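Local coordinates for Ufm1-specific protease (Caenorhabditis elegans, PDB 5EJJ), which acts as a thiol protease that recognises the ubiquitin-like modifier UFM1 and cleaves the peptide bond at its C-terminal glycine, at residues Thr514-Leu519 with Ser544-Asp549; Gly504-Asp509 with Cys538-Ala543; Glu358-Ile363 with Ile372-Gly377. One frame throughout, in Å; residues are numbered along the deposited sequence.

Contact 1. Residues Thr514-Leu519 with Ser544-Asp549; sequences TKFLVL and SFWSKD
Phe-516 and Val-518, two residues apart on strand 514-519, meet Phe-545 and Trp-546 of the irregular segment 544-549, the CA of Phe-516 lying 8.6 Å from the CA of Phe-545. The centre of the contact is an edge-to-face pair between Phe-516 and Trp-546. The pyrrole side of the indole comes down on the phenyl ring of Phe-516 with the planes 74° apart, and the two ring centroids are 4.8 Å from each other. NE1 of Trp-546 leads: it stands 3.5 Å above the plane of the Phe-516 ring, over its middle, and its distances to CD2 and CE2 of that ring are equal at 3.6 Å. With CG anti to its carbonyl carbon (chi1 -68°), the Phe-516 ring swings to the side of its own backbone N and offers the indole one face.

Val-518 fills in next to this pair. Its CG2 methyl approaches CE2 of Phe-545 at 4.1 Å and also comes near CH2 of Trp-546 at 4.2 Å, touching both aromatic groups slantwise. Within the loop, CD2 of Phe-545 lies over the rim of one face of the indole, so the two consecutive aromatics pack on each other as well as on the strand.

Trp-546 is buried between this strand, Ile-502 of strand 499-507 and Val-473, while the Phe-516 ring also packs on Val-477 and Leu-480 of helix 477-484. The Val-518 side chain is about 5 Å from that of Asp-520, an active-site residue by similarity. Across the two segments the chemistry is that of aromatic and aliphatic surfaces without salt bridges; its one directed element is the indole N-H edge, which is likely to be drawn to the electron-rich face of Phe-516.

Contact 2. Residues Gly504-Asp509 with Cys538-Ala543; sequences GVDFND and CAWKPA
Trp-540 and Asp-506 belong to the antiparallel sheet of the C78 peptidase domain, on strands that are not neighbours: 514-519 runs between 499-507 and 540-542, and the tryptophan reaches across it. Strand segments 504-507 and 540-542 approach to 8.3 Å between axes, with their N-to-C directions 51° apart. The six-membered end of the indole does the touching. Its CZ3 meets the main chain of Val-505 edge-on, 3.4 Å from the carbonyl C, while CH2 is 3.4 Å from Val-505 O. CB of Asp-506 also comes up to CZ3, at 3.4 Å. Because CG of Asp-506 stands anti to the backbone N (chi1 -158°), the carboxylate swings to one face of the ring, with OD1 4.2 Å above the plane, near the rim, and the carboxylate turned 64° from the indole.

The polar end of Asp-506 is engaged away from the tryptophan: OD2 accepts a hydrogen bond from Gly-370 N, and OD1 has weak ones from Gln-367 NE2 and Val-369 N. Gly-504 lends the indole only main-chain atoms. Cutting Trp-540 down to an alanine would probably open a gap against the backbone of Val-505 and leave the CB side of Asp-506 without its aromatic cover.

Around this centre, Leu-517 of the middle strand packs on the indole face opposite Asp-506 OD1, Ile-372 of strand 371-374 and Ile-363 of the preceding loop touch the ring too, and Val-505 sends its side chain the other way, onto Val-477 and Leu-480 of helix 477-484.

Contact 3. Residues Glu358-Ile363 with Ile372-Gly377; sequences EPHLSI and ITTVNG
His-360, with chi1 at 96°, and Thr-374, whose OG1 is anti to its backbone N (chi1 -175°), bring imidazole and hydroxyl next to each other across the contact. NE2 of His-360 comes to 3.4 Å from OG1 of Thr-374. Next along the chain, Val-375 brings its CG1 methyl to 4.0 Å from CE1 of the same imidazole, at a slant. The other ring nitrogen has a definite mate: ND1 of His-360 is hydrogen-bonded to the OH of Tyr-379, which probably helps to hold the ring's rotation. Leu-361 lies over one face, its CG 3.7 Å above the imidazole plane and offset toward the rim, and Leu-503 of strand 499-507 is a further neighbour.

At the far end Glu-358 stretches out beyond CG and puts OE2 3.3 Å from the carbonyl O of Gly-377. Both are acceptors, so this is proximity and not a bond. The backbone of Glu-358 is hydrogen-bonded to that of Tyr-379.

The contact lays the loop before strand 371-374 against that strand and the turn after it. His-360 is about 12 Å, side chain to side chain, from Asp-520, an active-site residue by similarity, so the imidazole does not touch it. The chemistry is mixed and modest: one imidazole carries most of it, its orientation probably helped by Tyr-379, while the facing oxygens of Glu-358 and Gly-377, if the glutamate is charged, would probably repel slightly.

Overall arrangement
Contacts 1 and 2 are buried, with centres about 8 Å apart; contact 1, through its strand 514-519, reaches the sheet of contact 2, where that strand lies between 499-507 and 540-542. Phe-516 N to Lys-541 O (2.6 Å) and Leu-517 N to Gly-504 O (2.7 Å) probably hydrogen-bond them together. Contact 3 is only partly buried, about 12 Å from contact 2 between centres, and joins through strand 371-374, where Val-505 N faces Thr-373 O. Contact 1 packs aromatic against aromatic and aliphatic; contact 2 sets one indole against main chain and a carboxylate; contact 3, formed by a loop and a weakly bonded strand, is more polar. Leu-517, on the strand of contact 1, also reaches His-360 of contact 3.

Contact 1. Residues Thr514-Leu519 with Ser544-Asp549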
loop_
_atom_site.group_PDB
_atom_site.type_symbol
_atom_site.label_atom_id
_atom_site.label_comp_id
_atom_site.label_asym_id
_atom_site.label_seq_id
_atom_site.Cartn_x
_atom_site.Cartn_y
_atom_site.Cartn_z
ATOM N N THR A 514 -25.645 15.280 9.769
ATOM C CA THR A 514 -24.675 14.198 9.934
ATOM C C THR A 514 -25.031 12.963 9.108
ATOM O O THR A 514 -26.170 12.501 9.132
ATOM C CB THR A 514 -24.560 13.776 11.414
ATOM O OG1 THR A 514 -25.873 13.564 11.951
ATOM C CG2 THR A 514 -23.844 14.850 12.235
ATOM N N LYS A 515 -24.054 12.435 8.377
ATOM C CA LYS A 515 -24.243 11.182 7.647
ATOM C C LYS A 515 -23.229 10.109 8.084
ATOM O O LYS A 515 -22.215 10.420 8.713
ATOM C CB LYS A 515 -24.201 11.403 6.129
ATOM C CG LYS A 515 -25.202 12.434 5.623
ATOM C CD LYS A 515 -25.471 12.284 4.124
ATOM C CE LYS A 515 -26.095 10.920 3.802
ATOM N NZ LYS A 515 -26.577 10.799 2.385
ATOM N N PHE A 516 -23.513 8.849 7.756
ATOM C CA PHE A 516 -22.704 7.723 8.221
ATOM C C PHE A 516 -22.367 6.757 7.090
ATOM O O PHE A 516 -23.258 6.331 6.346
ATOM C CB PHE A 516 -23.445 6.962 9.319
ATOM C CG PHE A 516 -23.594 7.726 10.601
ATOM C CD1 PHE A 516 -22.647 7.615 11.605
ATOM C CD2 PHE A 516 -24.685 8.542 10.810
ATOM C CE1 PHE A 516 -22.782 8.312 12.793
ATOM C CE2 PHE A 516 -24.826 9.239 11.992
ATOM C CZ PHE A 516 -23.870 9.127 12.983
ATOM N N LEU A 517 -21.086 6.402 6.970
ATOM C CA LEU A 517 -20.650 5.444 5.951
ATOM C C LEU A 517 -20.787 4.007 6.454
ATOM O O LEU A 517 -20.046 3.563 7.330
ATOM C CB LEU A 517 -19.222 5.734 5.475
ATOM C CG LEU A 517 -18.679 4.806 4.377
ATOM C CD1 LEU A 517 -19.676 4.578 3.252
ATOM C CD2 LEU A 517 -17.387 5.358 3.817
ATOM N N VAL A 518 -21.747 3.284 5.885
ATOM C CA VAL A 518 -22.120 1.980 6.413
ATOM C C VAL A 518 -21.857 0.830 5.458
ATOM O O VAL A 518 -22.317 0.824 4.313
ATOM C CB VAL A 518 -23.602 1.940 6.821
ATOM C CG1 VAL A 518 -23.923 0.596 7.460
ATOM C CG2 VAL A 518 -23.925 3.092 7.763
ATOM N N LEU A 519 -21.107 -0.140 5.962
ATOM C CA LEU A 519 -20.885 -1.393 5.274
ATOM C C LEU A 519 -21.784 -2.442 5.942
ATOM O O LEU A 519 -21.604 -2.784 7.121
ATOM C CB LEU A 519 -19.403 -1.774 5.339
ATOM C CG LEU A 519 -18.929 -2.975 4.520
ATOM C CD1 LEU A 519 -19.074 -2.731 3.031
ATOM C CD2 LEU A 519 -17.497 -3.319 4.873
ATOM N N SER A 544 -31.109 9.463 10.191
ATOM C CA SER A 544 -32.396 8.765 10.237
ATOM C C SER A 544 -32.287 7.304 9.769
ATOM O O SER A 544 -33.229 6.753 9.193
ATOM C CB SER A 544 -33.406 9.498 9.346
ATOM O OG SER A 544 -33.090 9.329 7.967
ATOM N N PHE A 545 -31.130 6.691 10.011
ATOM C CA PHE A 545 -30.875 5.298 9.648
ATOM C C PHE A 545 -30.911 4.461 10.921
ATOM O O PHE A 545 -31.264 3.283 10.896
ATOM C CB PHE A 545 -29.514 5.196 8.955
ATOM C CG PHE A 545 -29.111 3.798 8.547
ATOM C CD1 PHE A 545 -29.664 3.192 7.424
ATOM C CD2 PHE A 545 -28.119 3.117 9.249
ATOM C CE1 PHE A 545 -29.258 1.910 7.020
ATOM C CE2 PHE A 545 -27.711 1.837 8.853
ATOM C CZ PHE A 545 -28.284 1.234 7.734
ATOM N N TRP A 546 -30.565 5.085 12.042
ATOM C CA TRP A 546 -30.602 4.405 13.330
ATOM C C TRP A 546 -31.982 4.512 14.010
ATOM O O TRP A 546 -32.527 5.614 14.148
ATOM C CB TRP A 546 -29.517 4.970 14.250
ATOM C CG TRP A 546 -28.163 5.121 13.603
ATOM C CD1 TRP A 546 -27.437 6.271 13.482
ATOM C CD2 TRP A 546 -27.375 4.088 12.994
ATOM N NE1 TRP A 546 -26.249 6.018 12.844
ATOM C CE2 TRP A 546 -26.191 4.685 12.530
ATOM C CE3 TRP A 546 -27.557 2.715 12.801
ATOM C CZ2 TRP A 546 -25.197 3.958 11.886
ATOM C CZ3 TRP A 546 -26.570 2.000 12.164
ATOM C CH2 TRP A 546 -25.408 2.618 11.715
ATOM N N SER A 547 -32.535 3.371 14.437
ATOM C CA SER A 547 -33.846 3.332 15.103
ATOM C C SER A 547 -33.848 4.137 16.413
ATOM O O SER A 547 -33.065 3.864 17.328
ATOM C CB SER A 547 -34.283 1.879 15.357
ATOM O OG SER A 547 -35.630 1.791 15.810
ATOM N N LYS A 548 -34.744 5.120 16.491
ATOM C CA LYS A 548 -34.767 6.070 17.598
ATOM C C LYS A 548 -35.368 5.462 18.860
ATOM O O LYS A 548 -35.164 5.969 19.968
ATOM C CB LYS A 548 -35.568 7.317 17.203
ATOM C CG LYS A 548 -35.510 7.654 15.718
ATOM C CD LYS A 548 -36.906 7.689 15.102
ATOM C CE LYS A 548 -37.666 6.376 15.317
ATOM N NZ LYS A 548 -37.015 5.202 14.655
ATOM N N ASP A 549 -36.115 4.376 18.686
ATOM C CA ASP A 549 -36.825 3.745 19.794
ATOM C C ASP A 549 -35.867 2.911 20.646
ATOM O O ASP A 549 -36.102 2.687 21.833
ATOM C CB ASP A 549 -37.966 2.869 19.255
ATOM C CG ASP A 549 -38.624 3.454 17.999
ATOM O OD1 ASP A 549 -38.757 4.697 17.905
ATOM O OD2 ASP A 549 -39.010 2.669 17.097
#

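Contact 2. Residues Gly504-Asp509 with Cys538-Ala543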
loop_
_atom_site.group_PDB
_atom_site.type_symbol
_atom_site.label_atom_id
_atom_site.label_comp_id
_atom_site.label_asym_id
_atom_site.label_seq_id
_atom_site.Cartn_x
_atom_site.Cartn_y
_atom_site.Cartn_z
ATOM N N GLY A 504 -17.044 5.489 8.244
ATOM C CA GLY A 504 -16.775 6.910 8.313
ATOM C C GLY A 504 -17.996 7.762 8.569
ATOM O O GLY A 504 -19.132 7.285 8.552
ATOM N N VAL A 505 -17.747 9.042 8.808
ATOM C CA VAL A 505 -18.805 10.000 9.065
ATOM C C VAL A 505 -18.764 11.183 8.058
ATOM O O VAL A 505 -17.760 11.395 7.377
ATOM C CB VAL A 505 -18.746 10.464 10.533
ATOM C CG1 VAL A 505 -19.169 9.334 11.438
ATOM C CG2 VAL A 505 -17.348 10.895 10.899
ATOM N N ASP A 506 -19.872 11.914 7.939
ATOM C CA ASP A 506 -19.969 13.098 7.078
ATOM C C ASP A 506 -20.550 14.231 7.928
ATOM O O ASP A 506 -21.751 14.488 7.894
ATOM C CB ASP A 506 -20.885 12.809 5.877
ATOM C CG ASP A 506 -20.632 13.740 4.685
ATOM O OD1 ASP A 506 -21.063 13.397 3.547
ATOM O OD2 ASP A 506 -19.999 14.801 4.893
ATOM N N PHE A 507 -19.688 14.897 8.693
ATOM C CA PHE A 507 -20.116 15.809 9.753
ATOM C C PHE A 507 -19.892 17.298 9.446
ATOM O O PHE A 507 -18.765 17.738 9.213
ATOM C CB PHE A 507 -19.419 15.427 11.060
ATOM C CG PHE A 507 -19.706 16.356 12.198
ATOM C CD1 PHE A 507 -20.991 16.830 12.419
ATOM C CD2 PHE A 507 -18.696 16.736 13.068
ATOM C CE1 PHE A 507 -21.258 17.681 13.473
ATOM C CE2 PHE A 507 -18.955 17.584 14.131
ATOM C CZ PHE A 507 -20.235 18.058 14.332
ATOM N N ASN A 508 -20.984 18.063 9.488
ATOM C CA ASN A 508 -20.997 19.506 9.214
ATOM C C ASN A 508 -21.249 20.309 10.507
ATOM O O ASN A 508 -22.399 20.534 10.877
ATOM C CB ASN A 508 -22.100 19.784 8.178
ATOM C CG ASN A 508 -22.129 21.226 7.689
ATOM O OD1 ASN A 508 -21.935 22.171 8.454
ATOM N ND2 ASN A 508 -22.401 21.395 6.399
ATOM N N ASP A 509 -20.184 20.749 11.181
ATOM C CA ASP A 509 -20.300 21.336 12.528
ATOM C C ASP A 509 -21.146 22.614 12.620
ATOM O O ASP A 509 -21.493 23.056 13.720
ATOM C CB ASP A 509 -18.919 21.566 13.162
ATOM C CG ASP A 509 -17.987 22.379 12.271
ATOM O OD1 ASP A 509 -18.447 22.915 11.236
ATOM O OD2 ASP A 509 -16.787 22.488 12.613
ATOM N N CYS A 538 -22.994 -0.788 0.583
ATOM C CA CYS A 538 -21.889 0.066 0.955
ATOM C C CYS A 538 -22.208 1.437 0.386
ATOM O O CYS A 538 -21.994 1.700 -0.800
ATOM C CB CYS A 538 -20.573 -0.467 0.391
ATOM S SG CYS A 538 -19.109 0.359 1.051
ATOM N N ALA A 539 -22.770 2.294 1.228
ATOM C CA ALA A 539 -23.094 3.649 0.821
ATOM C C ALA A 539 -23.243 4.514 2.051
ATOM O O ALA A 539 -23.203 4.020 3.184
ATOM C CB ALA A 539 -24.364 3.677 -0.001
ATOM N N TRP A 540 -23.405 5.809 1.822
ATOM C CA TRP A 540 -23.565 6.741 2.920
ATOM C C TRP A 540 -25.015 6.774 3.362
ATOM O O TRP A 540 -25.926 6.555 2.559
ATOM C CB TRP A 540 -23.101 8.123 2.502
ATOM C CG TRP A 540 -21.637 8.202 2.330
ATOM C CD1 TRP A 540 -20.911 7.790 1.244
ATOM C CD2 TRP A 540 -20.696 8.725 3.270
ATOM N NE1 TRP A 540 -19.573 8.030 1.457
ATOM C CE2 TRP A 540 -19.417 8.605 2.692
ATOM C CE3 TRP A 540 -20.811 9.286 4.547
ATOM C CZ2 TRP A 540 -18.270 9.023 3.344
ATOM C CZ3 TRP A 540 -19.669 9.696 5.191
ATOM C CH2 TRP A 540 -18.415 9.563 4.592
ATOM N N LYS A 541 -25.227 7.044 4.643
ATOM C CA LYS A 541 -26.567 7.005 5.205
ATOM C C LYS A 541 -26.823 8.236 6.075
ATOM O O LYS A 541 -25.884 8.803 6.629
ATOM C CB LYS A 541 -26.761 5.706 5.994
ATOM C CG LYS A 541 -27.422 4.574 5.193
ATOM C CD LYS A 541 -26.425 3.705 4.439
ATOM C CE LYS A 541 -27.119 2.521 3.756
ATOM N NZ LYS A 541 -27.728 2.861 2.436
ATOM N N PRO A 542 -28.098 8.665 6.176
ATOM C CA PRO A 542 -28.494 9.836 6.982
ATOM C C PRO A 542 -28.741 9.443 8.432
ATOM O O PRO A 542 -29.024 8.273 8.672
ATOM C CB PRO A 542 -29.812 10.247 6.344
ATOM C CG PRO A 542 -30.410 8.930 5.895
ATOM C CD PRO A 542 -29.245 8.088 5.440
ATOM N N ALA A 543 -28.667 10.385 9.370
ATOM C CA ALA A 543 -28.833 10.063 10.799
ATOM C C ALA A 543 -30.152 9.342 11.112
ATOM O O ALA A 543 -30.282 8.687 12.148
ATOM C CB ALA A 543 -28.676 11.318 11.669
#

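Contact 3. Residues Glu358-Ile363 with Ile372-Gly377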
loop_
_atom_site.group_PDB
_atom_site.type_symbol
_atom_site.label_atom_id
_atom_site.label_comp_id
_atom_site.label_asym_id
_atom_site.label_seq_id
_atom_site.Cartn_x
_atom_site.Cartn_y
_atom_site.Cartn_z
ATOM N N GLU A 358 -11.383 -2.789 0.312
ATOM C CA GLU A 358 -11.855 -1.399 0.335
ATOM C C GLU A 358 -12.964 -1.072 -0.673
ATOM O O GLU A 358 -12.707 -0.436 -1.694
ATOM C CB GLU A 358 -10.680 -0.434 0.175
ATOM C CG GLU A 358 -9.702 -0.474 1.352
ATOM C CD GLU A 358 -8.647 0.630 1.308
ATOM O OE1 GLU A 358 -7.672 0.468 0.530
ATOM O OE2 GLU A 358 -8.797 1.645 2.051
ATOM N N PRO A 359 -14.206 -1.509 -0.391
ATOM C CA PRO A 359 -15.314 -1.188 -1.291
ATOM C C PRO A 359 -15.649 0.278 -1.206
ATOM O O PRO A 359 -15.994 0.865 -2.218
ATOM C CB PRO A 359 -16.471 -2.008 -0.728
ATOM C CG PRO A 359 -15.819 -3.099 0.032
ATOM C CD PRO A 359 -14.624 -2.463 0.646
ATOM N N HIS A 360 -15.520 0.880 -0.032
ATOM C CA HIS A 360 -15.903 2.281 0.113
ATOM C C HIS A 360 -15.079 3.202 -0.779
ATOM O O HIS A 360 -15.358 4.397 -0.864
ATOM C CB HIS A 360 -15.808 2.737 1.572
ATOM C CG HIS A 360 -14.519 3.413 1.913
ATOM N ND1 HIS A 360 -13.372 2.713 2.241
ATOM C CD2 HIS A 360 -14.192 4.726 1.989
ATOM C CE1 HIS A 360 -12.398 3.566 2.501
ATOM N NE2 HIS A 360 -12.869 4.795 2.354
ATOM N N LEU A 361 -14.057 2.641 -1.430
ATOM C CA LEU A 361 -13.211 3.403 -2.346
ATOM C C LEU A 361 -13.669 3.208 -3.784
ATOM O O LEU A 361 -12.886 3.349 -4.723
ATOM C CB LEU A 361 -11.735 3.018 -2.204
ATOM C CG LEU A 361 -10.991 3.428 -0.928
ATOM C CD1 LEU A 361 -9.530 3.053 -1.039
ATOM C CD2 LEU A 361 -11.153 4.912 -0.604
ATOM N N SER A 362 -14.946 2.875 -3.944
ATOM C CA SER A 362 -15.564 2.769 -5.258
ATOM C C SER A 362 -16.830 3.614 -5.262
ATOM O O SER A 362 -17.706 3.423 -6.091
ATOM C CB SER A 362 -15.894 1.310 -5.595
ATOM O OG SER A 362 -14.808 0.443 -5.298
ATOM N N ILE A 363 -16.927 4.536 -4.311
ATOM C CA ILE A 363 -18.023 5.498 -4.315
ATOM C C ILE A 363 -17.624 6.715 -5.151
ATOM O O ILE A 363 -17.057 7.687 -4.646
ATOM C CB ILE A 363 -18.509 5.905 -2.872
ATOM C CG1 ILE A 363 -17.339 6.371 -1.979
ATOM C CG2 ILE A 363 -19.274 4.745 -2.212
ATOM C CD1 ILE A 363 -17.373 7.848 -1.524
ATOM N N ILE A 372 -15.523 15.121 6.119
ATOM C CA ILE A 372 -15.429 13.666 6.150
ATOM C C ILE A 372 -14.192 13.131 6.874
ATOM O O ILE A 372 -13.054 13.467 6.537
ATOM C CB ILE A 372 -15.474 13.067 4.738
ATOM C CG1 ILE A 372 -16.865 13.235 4.138
ATOM C CG2 ILE A 372 -15.086 11.601 4.764
ATOM C CD1 ILE A 372 -17.039 12.472 2.840
ATOM N N THR A 373 -14.431 12.304 7.885
ATOM C CA THR A 373 -13.372 11.504 8.478
ATOM C C THR A 373 -13.696 10.041 8.202
ATOM O O THR A 373 -14.811 9.571 8.415
ATOM C CB THR A 373 -13.178 11.783 9.983
ATOM O OG1 THR A 373 -13.013 13.192 10.193
ATOM C CG2 THR A 373 -11.941 11.078 10.497
ATOM N N THR A 374 -12.711 9.330 7.684
ATOM C CA THR A 374 -12.946 8.005 7.165
ATOM C C THR A 374 -12.022 7.034 7.879
ATOM O O THR A 374 -11.191 7.439 8.691
ATOM C CB THR A 374 -12.680 7.975 5.653
ATOM O OG1 THR A 374 -13.034 6.696 5.119
ATOM C CG2 THR A 374 -11.203 8.243 5.365
ATOM N N VAL A 375 -12.185 5.752 7.580
ATOM C CA VAL A 375 -11.346 4.710 8.149
ATOM C C VAL A 375 -9.920 4.885 7.637
ATOM O O VAL A 375 -9.705 5.360 6.528
ATOM C CB VAL A 375 -11.891 3.305 7.796
ATOM C CG1 VAL A 375 -11.639 2.977 6.338
ATOM C CG2 VAL A 375 -11.282 2.246 8.692
ATOM N N ASN A 376 -8.950 4.496 8.455
ATOM C CA ASN A 376 -7.547 4.827 8.215
ATOM C C ASN A 376 -6.786 3.996 7.187
ATOM O O ASN A 376 -6.193 4.559 6.272
ATOM C CB ASN A 376 -6.780 4.812 9.524
ATOM C CG ASN A 376 -5.451 5.490 9.406
ATOM O OD1 ASN A 376 -4.445 5.006 9.935
ATOM N ND2 ASN A 376 -5.425 6.616 8.693
ATOM N N GLY A 377 -6.758 2.680 7.350
ATOM C CA GLY A 377 -6.085 1.819 6.383
ATOM C C GLY A 377 -7.030 1.045 5.473
ATOM O O GLY A 377 -8.167 1.463 5.263
#